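Local coordinates for putative peptidase (Bacteroides fragilis, PDB 5DYN) that cleaves proteins as a cysteine protease of the clostripain (C11) family and activates Bacteroides fragilis toxin, at the interface of chains A and B. Coordinates in Å, arbitrary orientation; residue numbers count along the deposited sequence, not the author numbering. Chains: chain A, Putative peptidase; chain B, Putative peptidase.

Chains A and B appear to be consecutive pieces of one polypeptide, probably cut between them and still folded together, and contact 1 and contact 2 show two ways such halves hold on. The centres of their C-alpha atoms lie about 20 Å apart and they share no residue. Strand 110-116 of chain A connects them: two of its residues take part in contact 2, and the loop directly after it supplies the serine and histidine of contact 1. Apolar cohesion between sheet and helix therefore lies close in sequence to a polar junction beside the active site, so the two pieces probably function as one enzyme.

Contact 1: the interface of chains A and B. Residues chain A 25-26, 117-118; chain B 1, 4.
B:Gln4, in the short strand 2-5 near the N-terminus of chain B, meets A:Asn26, A:Ser117 and A:His118, and it illustrates how side chains of one piece can grip the backbone of the other. The amide nitrogen ND2 of A:Asn26 donates a hydrogen bond of 2.7 Å to the main-chain O of B:Gln4. It arrives in the carbonyl plane on a lone pair, at a C=O to donor angle of 141°, although the oxygen sits somewhat out of the plane of the asparagine amide. On its other polar group, the backbone N of B:Gln4 donates to the hydroxyl OG of A:Ser117 at 3.2 Å. Both main-chain polar atoms of one residue are thus held by chain A.

The side chain of B:Gln4 can be followed outward. CB lies 4.0 Å from ND2 of A:Asn26. With CG anti to the backbone N (chi1 174°) and the chain extended beyond it, CD comes to 4.1 Å from CB of A:Asn26. At the tip the amide oxygen OE1 approaches CD2 of A:His118 at 3.3 Å obliquely, from above the plane of the imidazole, while also touching CB of A:Asn26. The side chains of B:Gln4 and A:His118 run side by side, pointing the same way, with amide and imidazole planes 59° apart. A:His118, in the Ser-His-Gly motif of the family, is the catalytic histidine; B:Gln4 lies next to its ring, which places this junction of the two chains at the active site. B:Trp1 packs against the stem of the histidine, meeting its CB and main-chain carbonyl: the indole CH2 lies 4.0 Å from CB of A:His118, and the neighbouring CZ3 is 3.7 Å from the carbonyl O of A:His118.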
loop_
_atom_site.group_PDB
_atom_site.type_symbol
_atom_site.label_atom_id
_atom_site.label_comp_id
_atom_site.label_asym_id
_atom_site.label_seq_id
_atom_site.Cartn_x
_atom_site.Cartn_y
_atom_site.Cartn_z
ATOM N N GLN A 25 6.732 3.195 -15.572
ATOM C CA GLN A 25 7.084 2.595 -16.856
ATOM C C GLN A 25 6.234 1.354 -17.090
ATOM O O GLN A 25 6.730 0.225 -17.122
ATOM C CB GLN A 25 8.575 2.259 -16.913
ATOM C CG GLN A 25 9.075 1.908 -18.306
ATOM C CD GLN A 25 10.582 1.866 -18.374
ATOM O OE1 GLN A 25 11.254 2.817 -17.985
ATOM N NE2 GLN A 25 11.125 0.753 -18.852
ATOM N N ASN A 26 4.938 1.583 -17.254
ATOM C CA ASN A 26 3.968 0.513 -17.378
ATOM C C ASN A 26 2.669 1.051 -17.949
ATOM O O ASN A 26 2.653 2.116 -18.566
ATOM C CB ASN A 26 3.731 -0.147 -16.020
ATOM C CG ASN A 26 3.552 0.867 -14.907
ATOM O OD1 ASN A 26 2.834 1.854 -15.062
ATOM N ND2 ASN A 26 4.224 0.640 -13.781
ATOM N N SER A 117 2.727 3.011 -8.254
ATOM C CA SER A 117 2.890 2.021 -9.323
ATOM C C SER A 117 1.783 0.970 -9.295
ATOM O O SER A 117 0.755 1.152 -8.647
ATOM C CB SER A 117 4.249 1.326 -9.216
ATOM O OG SER A 117 4.571 0.653 -10.417
ATOM N N HIS A 118 2.003 -0.130 -10.009
ATOM C CA HIS A 118 1.154 -1.310 -9.877
ATOM C C HIS A 118 1.509 -2.036 -8.586
ATOM O O HIS A 118 2.635 -1.933 -8.101
ATOM C CB HIS A 118 1.314 -2.253 -11.072
ATOM C CG HIS A 118 0.539 -1.833 -12.281
ATOM N ND1 HIS A 118 -0.831 -1.686 -12.273
ATOM C CD2 HIS A 118 0.942 -1.540 -13.541
ATOM C CE1 HIS A 118 -1.238 -1.313 -13.473
ATOM N NE2 HIS A 118 -0.183 -1.219 -14.261
ATOM N N TRP B 1 4.405 -8.467 -4.716
ATOM C CA TRP B 1 5.416 -7.517 -5.167
ATOM C C TRP B 1 4.858 -6.103 -5.238
ATOM O O TRP B 1 3.661 -5.887 -5.063
ATOM C CB TRP B 1 5.971 -7.930 -6.534
ATOM C CG TRP B 1 4.915 -8.182 -7.578
ATOM C CD1 TRP B 1 4.345 -9.381 -7.893
ATOM C CD2 TRP B 1 4.311 -7.210 -8.448
ATOM N NE1 TRP B 1 3.423 -9.219 -8.900
ATOM C CE2 TRP B 1 3.387 -7.897 -9.262
ATOM C CE3 TRP B 1 4.465 -5.830 -8.620
ATOM C CZ2 TRP B 1 2.610 -7.249 -10.226
ATOM C CZ3 TRP B 1 3.695 -5.187 -9.582
ATOM C CH2 TRP B 1 2.780 -5.898 -10.371
ATOM N N GLN B 4 6.053 -2.020 -11.190
ATOM C CA GLN B 4 6.385 -2.672 -12.445
ATOM C C GLN B 4 7.145 -1.713 -13.350
ATOM O O GLN B 4 6.606 -0.700 -13.801
ATOM C CB GLN B 4 5.132 -3.179 -13.155
ATOM C CG GLN B 4 5.416 -3.746 -14.537
ATOM C CD GLN B 4 4.154 -4.116 -15.291
ATOM O OE1 GLN B 4 3.081 -3.560 -15.045
ATOM N NE2 GLN B 4 4.274 -5.065 -16.211
#

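Contact 2: the interface of chains A and B. Residues chain A 18, 53, 112, 114; chain B 27, 69, 72-73.
A:Val18 lies among B:Met72, B:Phe73 and B:Phe27, and the patch is a worked case of a helix closing over a sheet through side chains of unlike shape. Of the residues described here, this valine gives up the most surface to the partner, 35 Å², and its two methyl branches divide the work. CG1 faces the thioether of B:Met72, whereas CG2 reaches the CZ ends of both phenylalanine rings.

Aliphatic and sulphur contacts form one group. The SD atom of B:Met72 lies 3.5 Å from the CG2 methyl of A:Val114 and also meets A:Val18 CG1, at 4.0 Å. A bend at chi3 (-57°) turns CE of this methionine aside, placing the terminal methyl near both A:Val18 CG1 and A:Leu53 CD1. The flexible chain therefore spans three side chains of the sheet, crossing each at about a right angle. About one turn earlier in the same helix, CG2 of B:Val69 touches CD2 of A:Leu53 at 4.0 Å.

Aromatic contacts make up the other group, and the two rings are used differently. B:Phe73 pushes its CZ end towards the sheet, 3.9 Å from CB of A:Leu53, with the CE1 side of that rim next to A:Val18 CG2 and the CE2 side next to the leucine. B:Phe27 instead offers a face: the CA of A:Gly112 sits 3.9 Å from the ring centroid in a CH-pi contact, shifted towards the rim. With no side chain on the glycine, the ring can settle directly over the main chain.

In the caspase-like fold of this family, strands 16-23, 51-58 and 110-116 of chain A belong to the central sheet. Helix 65-72 of chain B covers one of its faces, while strand 27-31, which leads towards the catalytic cysteine, runs beside strand 110-116 and probably continues the sheet from one chain into the other.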
loop_
_atom_site.group_PDB
_atom_site.type_symbol
_atom_site.label_atom_id
_atom_site.label_comp_id
_atom_site.label_asym_id
_atom_site.label_seq_id
_atom_site.Cartn_x
_atom_site.Cartn_y
_atom_site.Cartn_z
ATOM N N VAL A 18 8.727 14.853 1.783
ATOM C CA VAL A 18 8.020 13.699 1.241
ATOM C C VAL A 18 8.531 13.357 -0.153
ATOM O O VAL A 18 8.526 14.196 -1.051
ATOM C CB VAL A 18 6.498 13.942 1.178
ATOM C CG1 VAL A 18 5.793 12.746 0.548
ATOM C CG2 VAL A 18 5.943 14.228 2.567
ATOM N N LEU A 53 8.320 18.612 -1.218
ATOM C CA LEU A 53 7.753 17.537 -2.023
ATOM C C LEU A 53 8.684 17.170 -3.165
ATOM O O LEU A 53 8.779 17.884 -4.164
ATOM C CB LEU A 53 6.387 17.918 -2.582
ATOM C CG LEU A 53 5.710 16.824 -3.412
ATOM C CD1 LEU A 53 5.525 15.557 -2.582
ATOM C CD2 LEU A 53 4.379 17.298 -3.974
ATOM N N GLY A 112 8.071 11.325 4.959
ATOM C CA GLY A 112 7.040 10.452 4.436
ATOM C C GLY A 112 7.447 9.977 3.058
ATOM O O GLY A 112 8.269 10.616 2.396
ATOM N N VAL A 114 5.730 8.181 -0.656
ATOM C CA VAL A 114 4.604 7.717 -1.451
ATOM C C VAL A 114 5.081 6.712 -2.490
ATOM O O VAL A 114 6.091 6.926 -3.164
ATOM C CB VAL A 114 3.891 8.887 -2.156
ATOM C CG1 VAL A 114 2.724 8.384 -2.996
ATOM C CG2 VAL A 114 3.420 9.903 -1.134
ATOM N N PHE B 27 4.748 7.970 7.445
ATOM C CA PHE B 27 3.794 7.142 6.725
ATOM C C PHE B 27 4.422 6.509 5.491
ATOM O O PHE B 27 5.316 7.085 4.871
ATOM C CB PHE B 27 2.565 7.966 6.322
ATOM C CG PHE B 27 2.890 9.198 5.515
ATOM C CD1 PHE B 27 3.072 9.121 4.141
ATOM C CD2 PHE B 27 2.996 10.437 6.130
ATOM C CE1 PHE B 27 3.368 10.253 3.400
ATOM C CE2 PHE B 27 3.291 11.571 5.393
ATOM C CZ PHE B 27 3.476 11.479 4.028
ATOM N N VAL B 69 -1.783 15.949 -1.156
ATOM C CA VAL B 69 -0.509 16.625 -0.926
ATOM C C VAL B 69 -0.574 17.552 0.301
ATOM O O VAL B 69 0.313 17.489 1.149
ATOM C CB VAL B 69 -0.039 17.418 -2.176
ATOM C CG1 VAL B 69 0.932 18.514 -1.786
ATOM C CG2 VAL B 69 0.590 16.483 -3.195
ATOM N N MET B 72 -0.510 15.453 3.347
ATOM C CA MET B 72 0.807 14.897 3.639
ATOM C C MET B 72 1.682 15.865 4.425
ATOM O O MET B 72 2.633 15.448 5.081
ATOM C CB MET B 72 1.519 14.494 2.346
ATOM C CG MET B 72 0.848 13.350 1.609
ATOM S SD MET B 72 1.835 12.691 0.255
ATOM C CE MET B 72 2.079 14.153 -0.741
ATOM N N PHE B 73 1.362 17.154 4.366
ATOM C CA PHE B 73 2.167 18.158 5.050
ATOM C C PHE B 73 1.431 18.769 6.241
ATOM O O PHE B 73 1.674 19.918 6.609
ATOM C CB PHE B 73 2.598 19.250 4.068
ATOM C CG PHE B 73 3.619 18.789 3.067
ATOM C CD1 PHE B 73 4.967 18.783 3.383
ATOM C CD2 PHE B 73 3.231 18.353 1.811
ATOM C CE1 PHE B 73 5.909 18.356 2.466
ATOM C CE2 PHE B 73 4.169 17.924 0.888
ATOM C CZ PHE B 73 5.507 17.924 1.216
#